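Local structure of probable secreted solute-binding lipoprotein (Streptomyces coelicolor, 3I3V) at residues D8-H13 with A65-V70; L51-E56 with Y73-A78; A84-K89 with F290-N295; G99-A104 with F309-D314. The protein probably captures a solute outside the cell for delivery to a membrane transporter, as bacterial extracellular solute-binding lipoproteins generally do. All blocks are in the same frame, centred on the assembly; numbering follows the deposited sequence.

Contact 1: residues D8-H13 with A65-V70; sequences DTLVVH and ADVVMV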
loop_
_atom_site.group_PDB
_atom_site.type_symbol
_atom_site.label_atom_id
_atom_site.label_comp_id
_atom_site.label_asym_id
_atom_site.label_seq_id
_atom_site.Cartn_x
_atom_site.Cartn_y
_atom_site.Cartn_z
ATOM N N ASP C 8 -9.584 -42.975 -13.126
ATOM C CA ASP C 8 -9.144 -42.402 -14.402
ATOM C C ASP C 8 -9.869 -43.086 -15.573
ATOM O O ASP C 8 -9.440 -42.998 -16.723
ATOM C CB ASP C 8 -7.621 -42.542 -14.595
ATOM C CG ASP C 8 -6.867 -42.655 -13.284
ATOM O OD1 ASP C 8 -7.056 -41.793 -12.399
ATOM O OD2 ASP C 8 -6.082 -43.616 -13.151
ATOM N N THR C 9 -10.956 -43.786 -15.270
ATOM C CA THR C 9 -11.762 -44.439 -16.295
ATOM C C THR C 9 -13.198 -44.161 -15.944
ATOM O O THR C 9 -13.728 -44.742 -15.027
ATOM C CB THR C 9 -11.590 -45.948 -16.312
ATOM O OG1 THR C 9 -10.326 -46.274 -16.883
ATOM C CG2 THR C 9 -12.680 -46.588 -17.151
ATOM N N LEU C 10 -13.831 -43.284 -16.694
ATOM C CA LEU C 10 -15.195 -42.940 -16.424
ATOM C C LEU C 10 -16.054 -43.769 -17.358
ATOM O O LEU C 10 -15.868 -43.681 -18.561
ATOM C CB LEU C 10 -15.403 -41.468 -16.726
ATOM C CG LEU C 10 -16.282 -40.572 -15.878
ATOM C CD1 LEU C 10 -17.100 -39.651 -16.747
ATOM C CD2 LEU C 10 -17.156 -41.397 -14.991
ATOM N N VAL C 11 -16.972 -44.585 -16.832
ATOM C CA VAL C 11 -17.845 -45.395 -17.695
ATOM C C VAL C 11 -19.214 -44.738 -17.678
ATOM O O VAL C 11 -19.802 -44.534 -16.614
ATOM C CB VAL C 11 -17.989 -46.845 -17.189
ATOM C CG1 VAL C 11 -18.848 -47.646 -18.160
ATOM C CG2 VAL C 11 -16.621 -47.487 -17.031
ATOM N N VAL C 12 -19.712 -44.420 -18.867
ATOM C CA VAL C 12 -20.992 -43.752 -19.041
ATOM C C VAL C 12 -22.008 -44.628 -19.779
ATOM O O VAL C 12 -21.773 -45.030 -20.917
ATOM C CB VAL C 12 -20.809 -42.436 -19.846
ATOM C CG1 VAL C 12 -22.155 -41.780 -20.111
ATOM C CG2 VAL C 12 -19.895 -41.494 -19.090
ATOM N N HIS C 13 -23.133 -44.907 -19.119
ATOM C CA HIS C 13 -24.219 -45.698 -19.698
ATOM C C HIS C 13 -25.201 -44.677 -20.263
ATOM O O HIS C 13 -25.891 -43.997 -19.508
ATOM C CB HIS C 13 -24.893 -46.549 -18.615
ATOM C CG HIS C 13 -25.599 -47.752 -19.152
ATOM N ND1 HIS C 13 -26.234 -48.660 -18.348
ATOM C CD2 HIS C 13 -25.739 -48.194 -20.425
ATOM C CE1 HIS C 13 -26.740 -49.628 -19.101
ATOM N NE2 HIS C 13 -26.451 -49.367 -20.357
ATOM N N ALA C 65 -22.360 -48.651 -14.565
ATOM C CA ALA C 65 -21.630 -47.492 -15.058
ATOM C C ALA C 65 -21.549 -46.421 -13.971
ATOM O O ALA C 65 -22.332 -46.436 -13.022
ATOM C CB ALA C 65 -22.325 -46.934 -16.300
ATOM N N ASP C 66 -20.605 -45.493 -14.114
ATOM C CA ASP C 66 -20.412 -44.412 -13.148
ATOM C C ASP C 66 -21.418 -43.275 -13.330
ATOM O O ASP C 66 -21.805 -42.600 -12.370
ATOM C CB ASP C 66 -18.994 -43.849 -13.282
ATOM C CG ASP C 66 -17.934 -44.923 -13.197
ATOM O OD1 ASP C 66 -17.871 -45.606 -12.152
ATOM O OD2 ASP C 66 -17.167 -45.088 -14.175
ATOM N N VAL C 67 -21.824 -43.062 -14.578
ATOM C CA VAL C 67 -22.769 -42.004 -14.920
ATOM C C VAL C 67 -23.785 -42.565 -15.899
ATOM O O VAL C 67 -23.438 -43.322 -16.815
ATOM C CB VAL C 67 -22.056 -40.809 -15.599
ATOM C CG1 VAL C 67 -23.077 -39.788 -16.056
ATOM C CG2 VAL C 67 -21.061 -40.168 -14.643
ATOM N N VAL C 68 -25.041 -42.192 -15.707
ATOM C CA VAL C 68 -26.104 -42.665 -16.578
ATOM C C VAL C 68 -26.764 -41.501 -17.298
ATOM O O VAL C 68 -26.920 -40.425 -16.740
ATOM C CB VAL C 68 -27.182 -43.430 -15.775
ATOM C CG1 VAL C 68 -28.167 -44.086 -16.730
ATOM C CG2 VAL C 68 -26.526 -44.466 -14.870
HETATM N N MSE C 69 -27.141 -41.707 -18.550
HETATM C CA MSE C 69 -27.803 -40.652 -19.295
HETATM C C MSE C 69 -29.136 -41.158 -19.801
HETATM O O MSE C 69 -29.209 -41.781 -20.855
HETATM C CB MSE C 69 -26.930 -40.187 -20.458
HETATM C CG MSE C 69 -25.601 -39.572 -20.020
HETATM SE SE MSE C 69 -24.515 -38.947 -21.515
HETATM C CE MSE C 69 -25.683 -37.512 -22.096
ATOM N N VAL C 70 -30.186 -40.879 -19.035
ATOM C CA VAL C 70 -31.548 -41.300 -19.375
ATOM C C VAL C 70 -32.553 -40.212 -19.030
ATOM O O VAL C 70 -32.252 -39.278 -18.284
ATOM C CB VAL C 70 -32.000 -42.565 -18.588
ATOM C CG1 VAL C 70 -31.878 -43.780 -19.443
ATOM C CG2 VAL C 70 -31.191 -42.706 -17.293
#

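Contact 2: residues L51-E56 with Y73-A78; sequences LAQVYE and YDKTLA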
loop_
_atom_site.group_PDB
_atom_site.type_symbol
_atom_site.label_atom_id
_atom_site.label_comp_id
_atom_site.label_asym_id
_atom_site.label_seq_id
_atom_site.Cartn_x
_atom_site.Cartn_y
_atom_site.Cartn_z
ATOM N N LEU C 51 -32.260 -49.358 -21.566
ATOM C CA LEU C 51 -31.092 -48.959 -20.775
ATOM C C LEU C 51 -31.363 -49.124 -19.285
ATOM O O LEU C 51 -30.537 -49.674 -18.552
ATOM C CB LEU C 51 -30.700 -47.501 -21.070
ATOM C CG LEU C 51 -29.557 -46.897 -20.240
ATOM C CD1 LEU C 51 -29.070 -45.640 -20.914
ATOM C CD2 LEU C 51 -30.029 -46.584 -18.806
ATOM N N ALA C 52 -32.515 -48.628 -18.842
ATOM C CA ALA C 52 -32.901 -48.727 -17.441
ATOM C C ALA C 52 -32.826 -50.175 -16.949
ATOM O O ALA C 52 -32.292 -50.435 -15.873
ATOM C CB ALA C 52 -34.310 -48.184 -17.256
ATOM N N GLN C 53 -33.360 -51.112 -17.732
ATOM C CA GLN C 53 -33.336 -52.529 -17.364
ATOM C C GLN C 53 -31.901 -53.025 -17.292
ATOM O O GLN C 53 -31.516 -53.685 -16.332
ATOM C CB GLN C 53 -34.106 -53.393 -18.388
ATOM C CG GLN C 53 -35.640 -53.228 -18.414
ATOM C CD GLN C 53 -36.132 -51.906 -19.029
ATOM O OE1 GLN C 53 -37.342 -51.646 -19.061
ATOM N NE2 GLN C 53 -35.206 -51.075 -19.515
ATOM N N VAL C 54 -31.114 -52.711 -18.321
ATOM C CA VAL C 54 -29.719 -53.133 -18.378
ATOM C C VAL C 54 -28.924 -52.523 -17.242
ATOM O O VAL C 54 -28.042 -53.171 -16.685
ATOM C CB VAL C 54 -29.059 -52.717 -19.699
ATOM C CG1 VAL C 54 -27.587 -53.156 -19.722
ATOM C CG2 VAL C 54 -29.821 -53.327 -20.859
ATOM N N TYR C 55 -29.228 -51.272 -16.904
ATOM C CA TYR C 55 -28.519 -50.624 -15.809
ATOM C C TYR C 55 -28.835 -51.305 -14.466
ATOM O O TYR C 55 -27.947 -51.499 -13.644
ATOM C CB TYR C 55 -28.880 -49.143 -15.723
ATOM C CG TYR C 55 -28.293 -48.469 -14.503
ATOM C CD1 TYR C 55 -26.951 -48.105 -14.457
ATOM C CD2 TYR C 55 -29.077 -48.236 -13.376
ATOM C CE1 TYR C 55 -26.403 -47.530 -13.316
ATOM C CE2 TYR C 55 -28.542 -47.660 -12.233
ATOM C CZ TYR C 55 -27.202 -47.310 -12.211
ATOM O OH TYR C 55 -26.680 -46.741 -11.077
ATOM N N GLU C 56 -30.096 -51.663 -14.244
ATOM C CA GLU C 56 -30.475 -52.314 -12.988
ATOM C C GLU C 56 -29.799 -53.677 -12.847
ATOM O O GLU C 56 -29.378 -54.069 -11.758
ATOM C CB GLU C 56 -32.002 -52.432 -12.895
ATOM C CG GLU C 56 -32.659 -51.065 -12.832
ATOM C CD GLU C 56 -34.170 -51.113 -12.759
ATOM O OE1 GLU C 56 -34.734 -52.228 -12.769
ATOM O OE2 GLU C 56 -34.791 -50.028 -12.692
ATOM N N TYR C 73 -38.817 -41.207 -16.518
ATOM C CA TYR C 73 -40.069 -41.886 -16.796
ATOM C C TYR C 73 -40.294 -42.944 -15.723
ATOM O O TYR C 73 -39.436 -43.159 -14.864
ATOM C CB TYR C 73 -40.060 -42.519 -18.194
ATOM C CG TYR C 73 -39.153 -43.717 -18.366
ATOM C CD1 TYR C 73 -37.762 -43.580 -18.383
ATOM C CD2 TYR C 73 -39.690 -44.996 -18.529
ATOM C CE1 TYR C 73 -36.925 -44.696 -18.561
ATOM C CE2 TYR C 73 -38.874 -46.108 -18.702
ATOM C CZ TYR C 73 -37.498 -45.959 -18.720
ATOM O OH TYR C 73 -36.703 -47.063 -18.923
ATOM N N ASP C 74 -41.445 -43.602 -15.783
ATOM C CA ASP C 74 -41.831 -44.621 -14.807
ATOM C C ASP C 74 -40.702 -45.350 -14.074
ATOM O O ASP C 74 -40.572 -45.236 -12.854
ATOM C CB ASP C 74 -42.744 -45.660 -15.465
ATOM C CG ASP C 74 -43.350 -46.617 -14.453
ATOM O OD1 ASP C 74 -43.094 -47.840 -14.554
ATOM O OD2 ASP C 74 -44.079 -46.139 -13.550
ATOM N N LYS C 75 -39.894 -46.103 -14.813
ATOM C CA LYS C 75 -38.805 -46.864 -14.211
ATOM C C LYS C 75 -37.722 -46.061 -13.486
ATOM O O LYS C 75 -37.412 -46.354 -12.333
ATOM C CB LYS C 75 -38.158 -47.771 -15.265
ATOM C CG LYS C 75 -37.060 -48.665 -14.714
ATOM C CD LYS C 75 -36.793 -49.878 -15.611
ATOM C CE LYS C 75 -37.664 -51.045 -15.235
ATOM N NZ LYS C 75 -37.402 -51.447 -13.828
ATOM N N THR C 76 -37.146 -45.056 -14.144
ATOM C CA THR C 76 -36.087 -44.258 -13.521
ATOM C C THR C 76 -36.639 -43.367 -12.420
ATOM O O THR C 76 -35.893 -42.794 -11.641
ATOM C CB THR C 76 -35.323 -43.378 -14.568
ATOM O OG1 THR C 76 -36.201 -42.392 -15.129
ATOM C CG2 THR C 76 -34.764 -44.252 -15.688
ATOM N N LEU C 77 -37.959 -43.272 -12.355
ATOM C CA LEU C 77 -38.635 -42.467 -11.352
ATOM C C LEU C 77 -38.485 -43.145 -9.981
ATOM O O LEU C 77 -38.669 -42.518 -8.938
ATOM C CB LEU C 77 -40.111 -42.366 -11.731
ATOM C CG LEU C 77 -40.924 -41.073 -11.670
ATOM C CD1 LEU C 77 -40.053 -39.850 -11.765
ATOM C CD2 LEU C 77 -41.933 -41.114 -12.814
ATOM N N ALA C 78 -38.133 -44.427 -10.001
ATOM C CA ALA C 78 -37.975 -45.217 -8.782
ATOM C C ALA C 78 -36.530 -45.398 -8.330
ATOM O O ALA C 78 -36.291 -45.970 -7.272
ATOM C CB ALA C 78 -38.611 -46.596 -8.973
HETATM O O HOH W 1 -34.501 -47.173 -20.211
#

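Contact 3: residues A84-K89 with F290-N295; sequences ATVDVK and FWISPN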
loop_
_atom_site.group_PDB
_atom_site.type_symbol
_atom_site.label_atom_id
_atom_site.label_comp_id
_atom_site.label_asym_id
_atom_site.label_seq_id
_atom_site.Cartn_x
_atom_site.Cartn_y
_atom_site.Cartn_z
ATOM N N ALA C 84 -30.687 -46.727 -6.301
ATOM C CA ALA C 84 -29.970 -47.298 -7.446
ATOM C C ALA C 84 -29.141 -46.142 -8.024
ATOM O O ALA C 84 -28.150 -46.337 -8.737
ATOM C CB ALA C 84 -30.952 -47.823 -8.487
ATOM N N THR C 85 -29.554 -44.935 -7.653
ATOM C CA THR C 85 -28.922 -43.699 -8.088
ATOM C C THR C 85 -28.892 -42.721 -6.897
ATOM O O THR C 85 -29.877 -42.601 -6.180
ATOM C CB THR C 85 -29.727 -43.149 -9.284
ATOM O OG1 THR C 85 -28.958 -43.328 -10.480
ATOM C CG2 THR C 85 -30.097 -41.714 -9.088
ATOM N N VAL C 86 -27.774 -42.027 -6.682
ATOM C CA VAL C 86 -27.669 -41.119 -5.537
ATOM C C VAL C 86 -28.236 -39.705 -5.717
ATOM O O VAL C 86 -28.386 -39.214 -6.842
ATOM C CB VAL C 86 -26.192 -40.992 -5.042
ATOM C CG1 VAL C 86 -25.640 -42.369 -4.677
ATOM C CG2 VAL C 86 -25.325 -40.328 -6.105
ATOM N N ASP C 87 -28.554 -39.065 -4.589
ATOM C CA ASP C 87 -29.089 -37.705 -4.579
ATOM C C ASP C 87 -28.009 -36.822 -5.175
ATOM O O ASP C 87 -26.862 -36.842 -4.733
ATOM C CB ASP C 87 -29.396 -37.236 -3.153
ATOM C CG ASP C 87 -30.012 -35.836 -3.115
ATOM O OD1 ASP C 87 -30.065 -35.170 -4.173
ATOM O OD2 ASP C 87 -30.444 -35.398 -2.025
ATOM N N VAL C 88 -28.389 -36.038 -6.174
ATOM C CA VAL C 88 -27.453 -35.178 -6.859
ATOM C C VAL C 88 -27.453 -33.724 -6.368
ATOM O O VAL C 88 -26.586 -32.939 -6.757
ATOM C CB VAL C 88 -27.712 -35.272 -8.389
ATOM C CG1 VAL C 88 -28.169 -33.951 -8.959
ATOM C CG2 VAL C 88 -26.478 -35.774 -9.078
ATOM N N LYS C 89 -28.399 -33.366 -5.503
ATOM C CA LYS C 89 -28.452 -31.996 -4.987
ATOM C C LYS C 89 -27.156 -31.541 -4.302
ATOM O O LYS C 89 -26.720 -30.402 -4.485
ATOM C CB LYS C 89 -29.618 -31.818 -4.011
ATOM C CG LYS C 89 -29.595 -30.456 -3.310
ATOM C CD LYS C 89 -30.854 -30.193 -2.499
ATOM C CE LYS C 89 -30.794 -28.820 -1.833
ATOM N NZ LYS C 89 -30.562 -27.724 -2.823
ATOM N N PHE C 290 -28.276 -36.383 -16.484
ATOM C CA PHE C 290 -27.092 -37.083 -15.967
ATOM C C PHE C 290 -27.331 -37.659 -14.563
ATOM O O PHE C 290 -27.606 -36.914 -13.620
ATOM C CB PHE C 290 -25.887 -36.120 -15.901
ATOM C CG PHE C 290 -25.368 -35.678 -17.253
ATOM C CD1 PHE C 290 -24.555 -36.511 -18.016
ATOM C CD2 PHE C 290 -25.681 -34.410 -17.754
ATOM C CE1 PHE C 290 -24.052 -36.091 -19.261
ATOM C CE2 PHE C 290 -25.184 -33.991 -18.992
ATOM C CZ PHE C 290 -24.367 -34.835 -19.744
ATOM N N TRP C 291 -27.209 -38.978 -14.417
ATOM C CA TRP C 291 -27.404 -39.607 -13.115
ATOM C C TRP C 291 -26.066 -40.139 -12.612
ATOM O O TRP C 291 -25.219 -40.548 -13.410
ATOM C CB TRP C 291 -28.400 -40.770 -13.207
ATOM C CG TRP C 291 -29.735 -40.413 -13.787
ATOM C CD1 TRP C 291 -29.985 -39.939 -15.044
ATOM C CD2 TRP C 291 -31.015 -40.565 -13.154
ATOM N NE1 TRP C 291 -31.338 -39.793 -15.236
ATOM C CE2 TRP C 291 -31.994 -40.171 -14.094
ATOM C CE3 TRP C 291 -31.429 -40.998 -11.886
ATOM C CZ2 TRP C 291 -33.362 -40.198 -13.807
ATOM C CZ3 TRP C 291 -32.786 -41.026 -11.601
ATOM C CH2 TRP C 291 -33.738 -40.630 -12.558
ATOM N N ILE C 292 -25.869 -40.132 -11.295
ATOM C CA ILE C 292 -24.620 -40.647 -10.742
ATOM C C ILE C 292 -24.879 -41.901 -9.916
ATOM O O ILE C 292 -25.721 -41.906 -9.028
ATOM C CB ILE C 292 -23.908 -39.605 -9.860
ATOM C CG1 ILE C 292 -23.573 -38.366 -10.694
ATOM C CG2 ILE C 292 -22.628 -40.211 -9.269
ATOM C CD1 ILE C 292 -22.712 -37.356 -9.967
ATOM N N SER C 293 -24.147 -42.967 -10.214
ATOM C CA SER C 293 -24.324 -44.220 -9.495
ATOM C C SER C 293 -23.403 -44.300 -8.291
ATOM O O SER C 293 -22.498 -43.479 -8.137
ATOM C CB SER C 293 -24.014 -45.394 -10.406
ATOM O OG SER C 293 -22.629 -45.400 -10.707
ATOM N N PRO C 294 -23.640 -45.275 -7.400
ATOM C CA PRO C 294 -22.752 -45.381 -6.237
ATOM C C PRO C 294 -21.317 -45.628 -6.707
ATOM O O PRO C 294 -20.370 -45.139 -6.102
ATOM C CB PRO C 294 -23.345 -46.552 -5.461
ATOM C CG PRO C 294 -24.835 -46.331 -5.673
ATOM C CD PRO C 294 -24.896 -46.016 -7.173
ATOM N N ASN C 295 -21.162 -46.380 -7.795
ATOM C CA ASN C 295 -19.836 -46.644 -8.349
ATOM C C ASN C 295 -19.234 -45.315 -8.798
ATOM O O ASN C 295 -18.039 -45.065 -8.624
ATOM C CB ASN C 295 -19.933 -47.567 -9.562
ATOM C CG ASN C 295 -19.829 -49.030 -9.203
ATOM O OD1 ASN C 295 -19.917 -49.888 -10.078
ATOM N ND2 ASN C 295 -19.640 -49.326 -7.921
#

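Contact 4: residues G99-A104 with F309-D314; sequences GRVLPA and FMYRPD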
loop_
_atom_site.group_PDB
_atom_site.type_symbol
_atom_site.label_atom_id
_atom_site.label_comp_id
_atom_site.label_asym_id
_atom_site.label_seq_id
_atom_site.Cartn_x
_atom_site.Cartn_y
_atom_site.Cartn_z
ATOM N N GLY C 99 -28.241 -22.954 -10.950
ATOM C CA GLY C 99 -28.137 -21.551 -11.307
ATOM C C GLY C 99 -27.805 -21.577 -12.785
ATOM O O GLY C 99 -28.038 -20.612 -13.516
ATOM N N ARG C 100 -27.232 -22.701 -13.210
ATOM C CA ARG C 100 -26.915 -22.933 -14.612
ATOM C C ARG C 100 -28.150 -23.651 -15.163
ATOM O O ARG C 100 -28.314 -23.787 -16.372
ATOM C CB ARG C 100 -25.691 -23.844 -14.754
ATOM C CG ARG C 100 -24.355 -23.158 -14.573
ATOM C CD ARG C 100 -24.036 -22.263 -15.761
ATOM N NE ARG C 100 -23.796 -23.038 -16.974
ATOM C CZ ARG C 100 -24.444 -22.861 -18.124
ATOM N NH1 ARG C 100 -25.384 -21.931 -18.232
ATOM N NH2 ARG C 100 -24.154 -23.621 -19.170
ATOM N N VAL C 101 -29.014 -24.091 -14.247
ATOM C CA VAL C 101 -30.240 -24.822 -14.569
ATOM C C VAL C 101 -31.504 -23.956 -14.537
ATOM O O VAL C 101 -31.701 -23.166 -13.615
ATOM C CB VAL C 101 -30.455 -25.983 -13.566
ATOM C CG1 VAL C 101 -31.631 -26.838 -14.001
ATOM C CG2 VAL C 101 -29.182 -26.814 -13.432
ATOM N N LEU C 102 -32.363 -24.107 -15.537
ATOM C CA LEU C 102 -33.607 -23.348 -15.581
ATOM C C LEU C 102 -34.408 -23.699 -14.323
ATOM O O LEU C 102 -34.627 -24.872 -14.039
ATOM C CB LEU C 102 -34.395 -23.731 -16.837
ATOM C CG LEU C 102 -34.316 -22.855 -18.095
ATOM C CD1 LEU C 102 -33.101 -21.963 -18.067
ATOM C CD2 LEU C 102 -34.310 -23.756 -19.312
ATOM N N PRO C 103 -34.862 -22.690 -13.556
ATOM C CA PRO C 103 -35.631 -22.948 -12.332
ATOM C C PRO C 103 -36.695 -24.034 -12.460
ATOM O O PRO C 103 -36.778 -24.929 -11.619
ATOM C CB PRO C 103 -36.223 -21.581 -12.011
ATOM C CG PRO C 103 -35.143 -20.660 -12.451
ATOM C CD PRO C 103 -34.770 -21.240 -13.804
ATOM N N ALA C 104 -37.508 -23.960 -13.509
ATOM C CA ALA C 104 -38.547 -24.960 -13.727
ATOM C C ALA C 104 -37.931 -26.345 -13.957
ATOM O O ALA C 104 -38.465 -27.360 -13.505
ATOM C CB ALA C 104 -39.411 -24.564 -14.919
ATOM N N PHE C 309 -17.729 -30.093 -17.604
ATOM C CA PHE C 309 -17.526 -29.976 -19.049
ATOM C C PHE C 309 -18.883 -29.857 -19.757
ATOM O O PHE C 309 -19.187 -28.832 -20.368
ATOM C CB PHE C 309 -16.760 -31.205 -19.559
ATOM C CG PHE C 309 -16.566 -31.238 -21.051
ATOM C CD1 PHE C 309 -15.634 -30.416 -21.670
ATOM C CD2 PHE C 309 -17.320 -32.099 -21.843
ATOM C CE1 PHE C 309 -15.459 -30.457 -23.049
ATOM C CE2 PHE C 309 -17.152 -32.143 -23.229
ATOM C CZ PHE C 309 -16.223 -31.324 -23.829
HETATM N N MSE C 310 -19.699 -30.903 -19.657
HETATM C CA MSE C 310 -21.023 -30.929 -20.275
HETATM C C MSE C 310 -21.868 -29.692 -19.944
HETATM O O MSE C 310 -22.677 -29.253 -20.760
HETATM C CB MSE C 310 -21.765 -32.195 -19.842
HETATM C CG MSE C 310 -21.140 -33.480 -20.345
HETATM SE SE MSE C 310 -21.224 -33.606 -22.267
HETATM C CE MSE C 310 -19.941 -34.989 -22.488
ATOM N N TYR C 311 -21.683 -29.141 -18.743
ATOM C CA TYR C 311 -22.409 -27.949 -18.300
ATOM C C TYR C 311 -21.732 -26.641 -18.724
ATOM O O TYR C 311 -22.259 -25.556 -18.479
ATOM C CB TYR C 311 -22.576 -27.946 -16.773
ATOM C CG TYR C 311 -23.905 -28.490 -16.287
ATOM C CD1 TYR C 311 -24.603 -27.857 -15.262
ATOM C CD2 TYR C 311 -24.472 -29.625 -16.865
ATOM C CE1 TYR C 311 -25.829 -28.331 -14.828
ATOM C CE2 TYR C 311 -25.703 -30.111 -16.431
ATOM C CZ TYR C 311 -26.376 -29.459 -15.416
ATOM O OH TYR C 311 -27.602 -29.925 -14.988
ATOM N N ARG C 312 -20.572 -26.731 -19.366
ATOM C CA ARG C 312 -19.872 -25.522 -19.801
ATOM C C ARG C 312 -20.641 -24.871 -20.955
ATOM O O ARG C 312 -21.059 -25.552 -21.893
ATOM C CB ARG C 312 -18.441 -25.864 -20.244
ATOM C CG ARG C 312 -17.423 -24.759 -19.959
ATOM C CD ARG C 312 -16.003 -25.298 -20.048
ATOM N NE ARG C 312 -15.653 -25.628 -21.419
ATOM C CZ ARG C 312 -14.758 -26.543 -21.758
ATOM N NH1 ARG C 312 -14.123 -27.230 -20.808
ATOM N NH2 ARG C 312 -14.491 -26.765 -23.043
ATOM N N PRO C 313 -20.821 -23.543 -20.907
ATOM C CA PRO C 313 -21.545 -22.819 -21.951
ATOM C C PRO C 313 -21.221 -23.155 -23.403
ATOM O O PRO C 313 -22.131 -23.286 -24.219
ATOM C CB PRO C 313 -21.260 -21.366 -21.608
ATOM C CG PRO C 313 -21.250 -21.403 -20.110
ATOM C CD PRO C 313 -20.376 -22.614 -19.853
ATOM N N ASP C 314 -19.945 -23.300 -23.741
ATOM C CA ASP C 314 -19.578 -23.609 -25.126
ATOM C C ASP C 314 -20.056 -24.990 -25.561
ATOM O O ASP C 314 -20.375 -25.205 -26.736
ATOM C CB ASP C 314 -18.063 -23.524 -25.326
ATOM C CG ASP C 314 -17.304 -24.483 -24.443
ATOM O OD1 ASP C 314 -16.310 -25.077 -24.924
ATOM O OD2 ASP C 314 -17.692 -24.630 -23.267
#

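Contact 1: residues D8-H13 with A65-V70
L10 crosses D66 obliquely, laying CD2 against D66 CB at 3.5 Å and bringing the same methyl near V67 CG2. D66 stands just before strand 67-70, and its chi1 of -53° turns the carboxylate beside its own backbone N and back to strand 9-13. There OD2 takes the amide of V11 on its anti lone pair (V11 N to D66 OD2 2.7 Å, 168°), while K299 forms a salt bridge to the same oxygen. V11 O is gripped twice in its carbonyl plane, by D66 N at 2.8 Å and by V67 N at 3.2 Å. The parallel ladder then runs on through H13 N to V67 O (2.8 Å) and M69 N to H13 O (2.8 Å). V12 and V67 lie side by side on one face, where V12 CG1 also meets the selenium of selenomethionine M69 at 3.9 Å; H13 and V68 share the other. All touching residues are buried, so the D66 charge, balanced by K299 and hydrogen-bonded by the V11 amide, is probably stabilised as carboxylate.

Contact 2: residues L51-E56 with Y73-A78
The Y73 ring comes in hydroxyl first, with A52 CB lying obliquely to it and only 3.1 Å from Y73 OH. The carboxylate of E56 is met on the syn lone pair of OE1 by K75 NZ at 3.0 Å, a salt bridge; the bond from NZ to OE2 is weak, and that oxygen also receives W79 NE1. The nearly extended start of the K75 chain, CG anti to the backbone N, lays CD 3.4 Å from A52 CB, a tight fit. Bends at chi3 (-89°) and chi4 (-60°) then turn NZ to the extended E56, tip to tip. One water links the rest: A52 N donates to it at 2.8 Å, and Y73 OH lies 2.6 Å from it. An alanine in place of K75 would remove the salt bridge and the methylenes beside A52, and would probably leave the loop less firmly held to the helix. Helix 51-60 rests through L51 and Y55 on strand 67-70, and residues 73-78, in the loop leading from that strand to helix 79-82, fold back against the first turns of helix 51-60.

Contact 3: residues A84-K89 with F290-N295
V86 meets two side chains, I292 and P294. Its chi1 of -57° places CG1 beside the backbone N and CG2 in the crowded position between N and the carbonyl carbon; CG2 thereby lies obliquely against I292 CB at 4.1 Å, while CG1 slides past P294 CG in the opposite direction, 4.2 Å away. I292 sends CG1 beside its own backbone N (chi1 -60°) and carries on extended to CD1, which meets V88 CG2 at about a right angle, also at 4.2 Å. The main chains are joined by one hydrogen bond, V86 N to I292 O at 3.1 Å, running almost along the C=O axis. T85 crosses W291 at about a right angle, its methyl at the edge of the indole and in its plane; W291 NE1 is bonded to V70 O. A glycine in place of T85 would remove the whole crossing side chain and probably loosen the packing beside W291. Each segment caps a turn of its own: D87 OD1 accepts K89 N at 2.8 Å from above the carboxylate plane, and S293 OG takes G296 N as N-cap while bonding to A65 O. The contact is thus held mainly by apolar surfaces and a single straight amide bond, its polar groups served largely by neighbours, although T85 OG1 is buried without a partner in the model.

Contact 4: residues G99-A104 with F309-D314
Y311 O is held by two nitrogens of R100: NH2 gives a straight bond to it of 2.8 Å at 164°, and NE adds a weak one of 3.3 Å. The oxygen lies in the guanidinium plane, at its edge, though NH2 stands above the carbonyl plane of Y311. R100 reaches it by bending at chi2 (-72°) and chi3 (-68°), which also brings P313 CG over one guanidinium face, 3.8 Å from R100 NH2. R100 NH1 is bonded to R330 O, so the group is held at both ends. R100 CB and V101 CG2 lie obliquely to the Y311 ring, 4.2 Å from CD1 and 3.9 Å from CE1; the Y311 hydroxyl goes to P120 O. R312 grips D314 side-on with two nitrogens, NE to OD2 at 2.9 Å and NH2 to OD1 at 3.1 Å, and forms a salt bridge to E36 of its own chain; D314 itself makes backbone hydrogen bonds to a second subunit. The arrangement is a short break between consecutive helices, 300-310 and 313-323, with R312 as the N-cap residue of the second and the carbonyl before it bound by an arginine from a loop distant in sequence.

Overall arrangement
Contacts 1, 2 and 3 gather around one mixed sheet, ordered 41-46, 9-14, 67-70, 289-292, with centres 10 to 15 Å apart. Contact 1 pairs two of its inner strands; contact 3 lies on the edge strand 289-292, antiparallel to 67-70, and contact 2 joins helix 51-60, which covers the sheet, to the loop beyond 67-70. Y55 links contacts 2 and 3 through A84 O. Contact 4 is about 18 Å from contact 3, centre to centre, touching it where M310 packs on F290. Along the chain contacts 1 and 2 interleave, as do 3 and 4, whose second segments return after some 200 residues containing most strands of the other sheet, consistent with the two-lobed architecture of solute-binding proteins.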